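PDB 1TYJ: cellulosomal scaffoldin from Bacteroides cellulosolvens, which carries type-II cohesin modules that bind dockerin modules, and so probably helps to assemble the cellulosome. Local coordinates for residues A[45-49]-A[50-54]; A[92-95]-A[96-99]; A[146-149]-A[150-154]. All coordinates share one frame; numbering follows the deposited sequence. Where two conformers were deposited one is given.

Interaction 1: residues A[45-49]-A[50-54]; sequences QPWDT and IADEA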
loop_
_atom_site.group_PDB
_atom_site.type_symbol
_atom_site.label_atom_id
_atom_site.label_comp_id
_atom_site.label_asym_id
_atom_site.label_seq_id
_atom_site.Cartn_x
_atom_site.Cartn_y
_atom_site.Cartn_z
ATOM N N GLN A 45 5.319 11.814 -8.079
ATOM C CA GLN A 45 5.189 12.524 -6.810
ATOM C C GLN A 45 3.920 12.070 -6.085
ATOM O O GLN A 45 2.793 12.340 -6.547
ATOM C CB GLN A 45 5.155 14.028 -7.083
ATOM C CG GLN A 45 5.028 14.868 -5.815
ATOM C CD GLN A 45 5.043 16.350 -6.101
ATOM O OE1 GLN A 45 5.843 17.076 -5.527
ATOM N NE2 GLN A 45 4.144 16.804 -6.957
ATOM N N PRO A 46 4.074 11.372 -4.933
ATOM C CA PRO A 46 2.869 10.939 -4.217
ATOM C C PRO A 46 1.964 12.137 -3.899
ATOM O O PRO A 46 2.458 13.179 -3.461
ATOM C CB PRO A 46 3.422 10.306 -2.925
ATOM C CG PRO A 46 4.858 9.857 -3.318
ATOM C CD PRO A 46 5.320 10.962 -4.250
ATOM N N TRP A 47 0.654 11.954 -4.073
ATOM C CA TRP A 47 -0.298 13.066 -4.087
ATOM C C TRP A 47 -1.473 12.771 -3.207
ATOM O O TRP A 47 -2.132 11.748 -3.362
ATOM C CB TRP A 47 -0.776 13.314 -5.527
ATOM C CG TRP A 47 -1.388 14.687 -5.643
ATOM C CD1 TRP A 47 -2.706 15.001 -5.607
ATOM C CD2 TRP A 47 -0.669 15.896 -5.780
ATOM N NE1 TRP A 47 -2.854 16.361 -5.731
ATOM C CE2 TRP A 47 -1.616 16.939 -5.841
ATOM C CE3 TRP A 47 0.692 16.201 -5.885
ATOM C CZ2 TRP A 47 -1.246 18.286 -5.977
ATOM C CZ3 TRP A 47 1.074 17.549 -6.008
ATOM C CH2 TRP A 47 0.096 18.573 -6.061
ATOM N N ASP A 48 -1.719 13.692 -2.275
ATOM C CA ASP A 48 -2.860 13.595 -1.373
ATOM C C ASP A 48 -4.092 14.149 -2.075
ATOM O O ASP A 48 -4.187 15.359 -2.318
ATOM C CB ASP A 48 -2.536 14.388 -0.112
ATOM C CG ASP A 48 -3.670 14.397 0.894
ATOM O OD1 ASP A 48 -3.349 14.700 2.060
ATOM O OD2 ASP A 48 -4.845 14.128 0.536
ATOM N N THR A 49 -5.025 13.259 -2.407
ATOM C CA THR A 49 -6.192 13.641 -3.222
ATOM C C THR A 49 -7.283 14.315 -2.398
ATOM O O THR A 49 -8.175 14.971 -2.960
ATOM C CB THR A 49 -6.806 12.424 -3.959
ATOM O OG1 THR A 49 -6.998 11.369 -3.012
ATOM C CG2 THR A 49 -5.866 11.964 -5.087
ATOM N N ILE A 50 -7.228 14.160 -1.084
ATOM C CA ILE A 50 -8.253 14.829 -0.254
ATOM C C ILE A 50 -7.882 16.303 -0.066
ATOM O O ILE A 50 -8.705 17.206 -0.308
ATOM C CB ILE A 50 -8.479 14.127 1.097
ATOM C CG1 ILE A 50 -9.019 12.713 0.860
ATOM C CG2 ILE A 50 -9.498 14.926 1.930
ATOM C CD1 ILE A 50 -9.282 11.916 2.138
ATOM N N ALA A 51 -6.642 16.532 0.357
ATOM C CA ALA A 51 -6.062 17.866 0.468
ATOM C C ALA A 51 -5.698 18.511 -0.869
ATOM O O ALA A 51 -5.529 19.743 -0.943
ATOM C CB ALA A 51 -4.842 17.822 1.361
ATOM N N ASP A 52 -5.539 17.693 -1.915
ATOM C CA ASP A 52 -5.047 18.161 -3.228
ATOM C C ASP A 52 -3.673 18.820 -3.130
ATOM O O ASP A 52 -3.468 19.979 -3.550
ATOM C CB ASP A 52 -6.061 19.092 -3.924
ATOM C CG ASP A 52 -5.819 19.208 -5.406
ATOM O OD1 ASP A 52 -5.082 18.398 -5.972
ATOM O OD2 ASP A 52 -6.379 20.111 -6.044
ATOM N N GLU A 53 -2.725 18.087 -2.548
ATOM C CA GLU A 53 -1.387 18.602 -2.267
ATOM C C GLU A 53 -0.442 17.426 -2.294
ATOM O O GLU A 53 -0.893 16.307 -2.074
ATOM C CB GLU A 53 -1.340 19.135 -0.835
ATOM C CG GLU A 53 -2.100 20.415 -0.576
ATOM C CD GLU A 53 -1.873 20.870 0.859
ATOM O OE1 GLU A 53 -0.705 21.150 1.233
ATOM O OE2 GLU A 53 -2.854 20.907 1.621
ATOM N N ALA A 54 0.840 17.672 -2.538
ATOM C CA ALA A 54 1.861 16.615 -2.462
ATOM C C ALA A 54 1.891 16.003 -1.050
ATOM O O ALA A 54 1.698 16.723 -0.051
ATOM C CB ALA A 54 3.243 17.208 -2.790
#
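Trp-47 and Asp-48 meet Asp-52, Glu-53 and Ala-54 at the end of a surface beta hairpin, where strand 44-48 of the cohesin beta sandwich turns back into strand 53-54. Asp-52 and Glu-53 of the return arm sit opposite the single Asp-48, making a G1 beta bulge. Asp-48 N donates to Glu-53 O (2.7 Å), and Glu-53 N to Asp-48 O (3.1 Å). The Asp-48 carboxylate, its CG anti to the backbone N (chi1 178°), turns into the loop, where OD2 accepts two backbone N-H groups. Ile-50 N, 2.9 Å from Asp-48 OD2, completes an Asx turn and arrives nearly in line with the C-O bond; Ala-51 N, 3.0 Å from the same oxygen, comes from above the carboxylate plane. Trp-47 lays one indole face on the returning backbone, with Glu-53 C 3.6 Å above the ring centre and Ala-54 N nearer the rim. At the ring's edge, in plane, Trp-47 NE1 donates to the anti lone pair of Asp-52 OD1 at 3.0 Å, the carboxylate standing at 75° to the ring. Lys-116 adds a cation-pi contact with this indole. A leucine in place of Trp-47 would probably leave Asp-52 OD1 without its indole donor and uncover the Glu-53 to Ala-54 peptide. The two N-H groups on Asp-48 OD2 probably stabilise its negative charge and hold the turn in shape.

Interaction 2: residues A[92-95]-A[96-99]; sequences YMNL and SAYR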
loop_
_atom_site.group_PDB
_atom_site.type_symbol
_atom_site.label_atom_id
_atom_site.label_comp_id
_atom_site.label_asym_id
_atom_site.label_seq_id
_atom_site.Cartn_x
_atom_site.Cartn_y
_atom_site.Cartn_z
ATOM N N TYR A 92 -5.888 -3.167 13.297
ATOM C CA TYR A 92 -6.880 -3.110 14.338
ATOM C C TYR A 92 -6.182 -3.377 15.660
ATOM O O TYR A 92 -5.510 -4.413 15.814
ATOM C CB TYR A 92 -7.887 -4.208 14.113
ATOM C CG TYR A 92 -8.902 -4.022 13.020
ATOM C CD1 TYR A 92 -9.247 -5.094 12.210
ATOM C CD2 TYR A 92 -9.521 -2.777 12.810
ATOM C CE1 TYR A 92 -10.268 -4.958 11.221
ATOM C CE2 TYR A 92 -10.541 -2.621 11.811
ATOM C CZ TYR A 92 -10.870 -3.734 11.020
ATOM O OH TYR A 92 -11.835 -3.680 10.049
ATOM N N MET A 93 -6.351 -2.477 16.625
ATOM C CA MET A 93 -5.727 -2.724 17.965
ATOM C C MET A 93 -6.637 -3.592 18.849
ATOM O O MET A 93 -6.150 -4.392 19.655
ATOM C CB MET A 93 -5.392 -1.413 18.669
ATOM C CG MET A 93 -4.366 -0.568 17.941
ATOM S SD MET A 93 -3.835 0.880 18.922
ATOM C CE MET A 93 -5.314 1.850 18.805
ATOM N N ASN A 94 -7.956 -3.418 18.708
ATOM C CA ASN A 94 -8.905 -4.153 19.542
ATOM C C ASN A 94 -9.234 -5.478 18.844
ATOM O O ASN A 94 -10.281 -5.653 18.241
ATOM C CB ASN A 94 -10.153 -3.328 19.823
ATOM C CG ASN A 94 -10.950 -3.891 20.985
ATOM O OD1 ASN A 94 -10.890 -5.094 21.272
ATOM N ND2 ASN A 94 -11.656 -3.017 21.687
ATOM N N LEU A 95 -8.290 -6.402 18.888
ATOM C CA LEU A 95 -8.468 -7.689 18.209
ATOM C C LEU A 95 -9.589 -8.506 18.837
ATOM O O LEU A 95 -10.272 -9.282 18.129
ATOM C CB LEU A 95 -7.189 -8.500 18.211
ATOM C CG LEU A 95 -6.012 -7.910 17.420
ATOM C CD1 LEU A 95 -4.754 -8.835 17.545
ATOM C CD2 LEU A 95 -6.385 -7.577 15.939
ATOM N N SER A 96 -9.782 -8.358 20.150
ATOM C CA SER A 96 -10.848 -9.130 20.812
ATOM C C SER A 96 -12.204 -8.681 20.248
ATOM O O SER A 96 -13.071 -9.529 19.957
ATOM C CB SER A 96 -10.782 -8.989 22.348
ATOM O OG SER A 96 -11.286 -7.750 22.749
ATOM N N ALA A 97 -12.398 -7.367 20.055
ATOM C CA ALA A 97 -13.684 -6.888 19.502
ATOM C C ALA A 97 -13.859 -7.351 18.059
ATOM O O ALA A 97 -14.960 -7.730 17.628
ATOM C CB ALA A 97 -13.806 -5.385 19.603
ATOM N N TYR A 98 -12.766 -7.334 17.311
ATOM C CA TYR A 98 -12.729 -7.813 15.932
ATOM C C TYR A 98 -13.122 -9.296 15.866
ATOM O O TYR A 98 -13.993 -9.683 15.086
ATOM C CB TYR A 98 -11.332 -7.541 15.332
ATOM C CG TYR A 98 -11.127 -7.980 13.886
ATOM C CD1 TYR A 98 -12.223 -8.036 12.968
ATOM C CD2 TYR A 98 -9.844 -8.322 13.425
ATOM C CE1 TYR A 98 -12.039 -8.456 11.676
ATOM C CE2 TYR A 98 -9.632 -8.707 12.131
ATOM C CZ TYR A 98 -10.752 -8.762 11.242
ATOM O OH TYR A 98 -10.510 -9.190 9.965
ATOM N N ARG A 99 -12.539 -10.115 16.727
ATOM C CA ARG A 99 -12.823 -11.539 16.723
ATOM C C ARG A 99 -14.287 -11.755 17.058
ATOM O O ARG A 99 -14.920 -12.645 16.487
ATOM C CB ARG A 99 -11.950 -12.301 17.724
ATOM C CG ARG A 99 -10.507 -12.450 17.281
ATOM C CD ARG A 99 -9.667 -13.372 18.173
ATOM N NE ARG A 99 -9.670 -12.991 19.596
ATOM C CZ ARG A 99 -8.724 -12.244 20.203
ATOM N NH1 ARG A 99 -7.681 -11.790 19.518
ATOM N NH2 ARG A 99 -8.816 -11.949 21.506
HETATM O O HOH W 1 -11.142 -5.474 23.991
#
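Tyr-92 and Tyr-98 form a T-shaped (edge-to-face) stack: the CD1 corner of Tyr-92 points into the face of Tyr-98, with Tyr-92 CD1 3.5 Å from Tyr-98 CD2. The ring centroids are 4.7 Å apart and the planes at 58°. Beside them the chain enters helix 95-100, with Asn-94 as its N-cap. Asn-94 holds its amide trans to the backbone N (chi1 -164°), over the first turn, and OD1 accepts from Ala-97 N at 3.0 Å, the donor lying well above the carbonyl plane. The Ala-97 methyl packs against the same amide, CB lying 3.5 Å from Asn-94 CG. A water donates to Asn-94 OD1 at 2.8 Å, adding to the Ala-97 N-H. The other end of the amide, ND2, donates to Asn-72 OD1, which helps fix its rotation. Backbone bonds from Tyr-98 N to Asn-94 O (3.1 Å) and from Arg-99 N to Leu-95 O (2.8 Å) begin the regular helix. Arg-99 bends at its third torsion (chi3 -55°) and lays a guanidinium face over the Leu-95 carbonyl and Ser-96 CA, while NH1 has its polar partner in Trp-149 O. Further out, Tyr-92 OH bonds Glu-105 and Gly-69 N, and Tyr-98 OH bonds Phe-30 O and Glu-105 N. The short helix follows strand 85-92 after a brief loop, with Tyr-98 and Leu-95 packed on Ser-31 of strand 30-38 and Ala-97 against Phe-71, just before strand 73-77.

Interaction 3: residues A[146-149]-A[150-154]; sequences LFDW and DGNMY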
loop_
_atom_site.group_PDB
_atom_site.type_symbol
_atom_site.label_atom_id
_atom_site.label_comp_id
_atom_site.label_asym_id
_atom_site.label_seq_id
_atom_site.Cartn_x
_atom_site.Cartn_y
_atom_site.Cartn_z
ATOM N N LEU A 146 2.000 -8.812 7.200
ATOM C CA LEU A 146 0.572 -9.041 7.343
ATOM C C LEU A 146 0.302 -9.789 8.623
ATOM O O LEU A 146 1.065 -10.705 8.971
ATOM C CB LEU A 146 0.030 -9.858 6.157
ATOM C CG LEU A 146 0.216 -9.301 4.729
ATOM C CD1 LEU A 146 -0.378 -10.325 3.724
ATOM C CD2 LEU A 146 -0.491 -7.915 4.567
ATOM N N PHE A 147 -0.811 -9.473 9.266
ATOM C CA PHE A 147 -1.165 -10.069 10.557
ATOM C C PHE A 147 -2.568 -10.576 10.560
ATOM O O PHE A 147 -3.430 -10.086 9.802
ATOM C CB PHE A 147 -0.989 -9.013 11.674
ATOM C CG PHE A 147 0.417 -8.504 11.737
ATOM C CD1 PHE A 147 0.811 -7.427 10.941
ATOM C CD2 PHE A 147 1.349 -9.147 12.540
ATOM C CE1 PHE A 147 2.173 -6.989 10.958
ATOM C CE2 PHE A 147 2.679 -8.700 12.585
ATOM C CZ PHE A 147 3.079 -7.636 11.783
ATOM N N ASP A 148 -2.821 -11.526 11.445
ATOM C CA ASP A 148 -4.195 -12.037 11.611
ATOM C C ASP A 148 -4.786 -11.590 12.960
ATOM O O ASP A 148 -4.118 -10.890 13.752
ATOM C CB ASP A 148 -4.256 -13.557 11.395
ATOM C CG ASP A 148 -3.772 -14.358 12.625
ATOM O OD1 ASP A 148 -3.456 -13.729 13.686
ATOM O OD2 ASP A 148 -3.715 -15.614 12.504
ATOM N N TRP A 149 -6.051 -11.951 13.213
ATOM C CA TRP A 149 -6.719 -11.436 14.380
ATOM C C TRP A 149 -6.373 -12.101 15.703
ATOM O O TRP A 149 -6.957 -11.758 16.733
ATOM C CB TRP A 149 -8.223 -11.339 14.162
ATOM C CG TRP A 149 -8.992 -12.627 14.110
ATOM C CD1 TRP A 149 -8.561 -13.899 14.406
ATOM C CD2 TRP A 149 -10.365 -12.744 13.743
ATOM N NE1 TRP A 149 -9.616 -14.806 14.248
ATOM C CE2 TRP A 149 -10.727 -14.107 13.857
ATOM C CE3 TRP A 149 -11.339 -11.814 13.364
ATOM C CZ2 TRP A 149 -12.030 -14.567 13.574
ATOM C CZ3 TRP A 149 -12.643 -12.285 13.079
ATOM C CH2 TRP A 149 -12.956 -13.643 13.176
ATOM N N ASP A 150 -5.412 -13.024 15.663
ATOM C CA ASP A 150 -4.844 -13.596 16.903
ATOM C C ASP A 150 -3.479 -13.000 17.179
ATOM O O ASP A 150 -2.834 -13.360 18.174
ATOM C CB ASP A 150 -4.758 -15.125 16.816
ATOM C CG ASP A 150 -6.163 -15.776 16.779
ATOM O OD1 ASP A 150 -7.036 -15.374 17.585
ATOM O OD2 ASP A 150 -6.407 -16.649 15.909
ATOM N N GLY A 151 -3.041 -12.074 16.323
ATOM C CA GLY A 151 -1.707 -11.477 16.449
ATOM C C GLY A 151 -0.603 -12.347 15.884
ATOM O O GLY A 151 0.544 -12.158 16.264
ATOM N N ASN A 152 -0.935 -13.305 14.994
ATOM C CA ASN A 152 0.077 -14.015 14.218
ATOM C C ASN A 152 0.577 -13.188 13.071
ATOM O O ASN A 152 -0.212 -12.456 12.443
ATOM C CB ASN A 152 -0.453 -15.326 13.641
ATOM C CG ASN A 152 -0.892 -16.305 14.722
ATOM O OD1 ASN A 152 -0.088 -16.715 15.565
ATOM N ND2 ASN A 152 -2.152 -16.717 14.671
ATOM N N MET A 153 1.869 -13.298 12.781
ATOM C CA MET A 153 2.433 -12.672 11.588
ATOM C C MET A 153 2.621 -13.718 10.482
ATOM O O MET A 153 3.266 -14.773 10.695
ATOM C CB MET A 153 3.785 -12.031 11.935
ATOM C CG MET A 153 4.398 -11.225 10.794
ATOM S SD MET A 153 5.887 -10.359 11.385
ATOM C CE MET A 153 7.023 -11.694 11.304
ATOM N N TYR A 154 2.092 -13.461 9.287
ATOM C CA TYR A 154 2.259 -14.413 8.188
ATOM C C TYR A 154 3.702 -14.503 7.646
ATOM O O TYR A 154 4.389 -13.483 7.562
ATOM C CB TYR A 154 1.254 -14.110 7.063
ATOM C CG TYR A 154 -0.133 -14.510 7.454
ATOM C CD1 TYR A 154 -1.140 -13.553 7.592
ATOM C CD2 TYR A 154 -0.444 -15.861 7.687
ATOM C CE1 TYR A 154 -2.429 -13.943 7.955
ATOM C CE2 TYR A 154 -1.714 -16.250 8.052
ATOM C CZ TYR A 154 -2.713 -15.312 8.163
ATOM O OH TYR A 154 -3.952 -15.772 8.542
HETATM O O HOH W 2 4.205 -10.780 6.979
HETATM O O HOH W 3 -3.865 -17.509 10.620
#
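Asp-148 and Asn-152 face each other across a type I beta turn, Asp-148 to Gly-151, which reverses the chain at the end of strand 144-148 of the cohesin sandwich. Their planes stand 68° apart, yet Asn-152 ND2 donates to Asp-148 OD2 at 2.9 Å, on its syn lone pair, in a nearly straight bond. A chi1 of 79° swings the Asp-148 carboxylate in over the loop. OD1 is gripped by one N-H above and one below the carboxylate plane: Asp-150 N at 2.9 Å, closing an Asx turn, and Asn-152 N, also 2.9 Å from Asp-148 OD1. Further along, Phe-147 and Met-153 extend alongside each other in one direction: Met-153 CG is 3.5 Å from Phe-147 CE2, and the sulfur makes an oblique Met-aromatic contact, SD 4.7 Å from the ring centroid. Tyr-154 leans back along the strand, its CD1 near Leu-146 CB and its hydroxyl beside Asp-148 CB. The Tyr-154 N-H bonds Leu-146 O, while its OH bonds Thr-28 O. One water bridges the neighbouring carboxylate and hydroxyl, donating to Asp-148 OD2 at 2.7 Å and to Tyr-154 OH, likewise at 2.7 Å.

Interactions 2 and 3 adjoin, their centres about 12 Å apart on one side of the chain's centre. The helix start of interaction 2 rests on the turn of interaction 3: Arg-99 NH1 makes a hydrogen bond of 2.9 Å to Trp-149 O, Tyr-98 CD2 packs 3.5 Å from Trp-149 CB, and the Tyr-98 and Trp-149 rings meet edge-to-face. Interaction 1 stands apart, its centre about 31 Å from either. The nearest atoms of interactions 1 and 2 are about 18 Å apart. Those of interactions 1 and 3, on opposite sides of the chain's centre, are about 20 Å apart. Ethanediol lies near all three contacts and methanol near interaction 1, both probably from the crystallisation liquor; they do not by themselves mark a functional site.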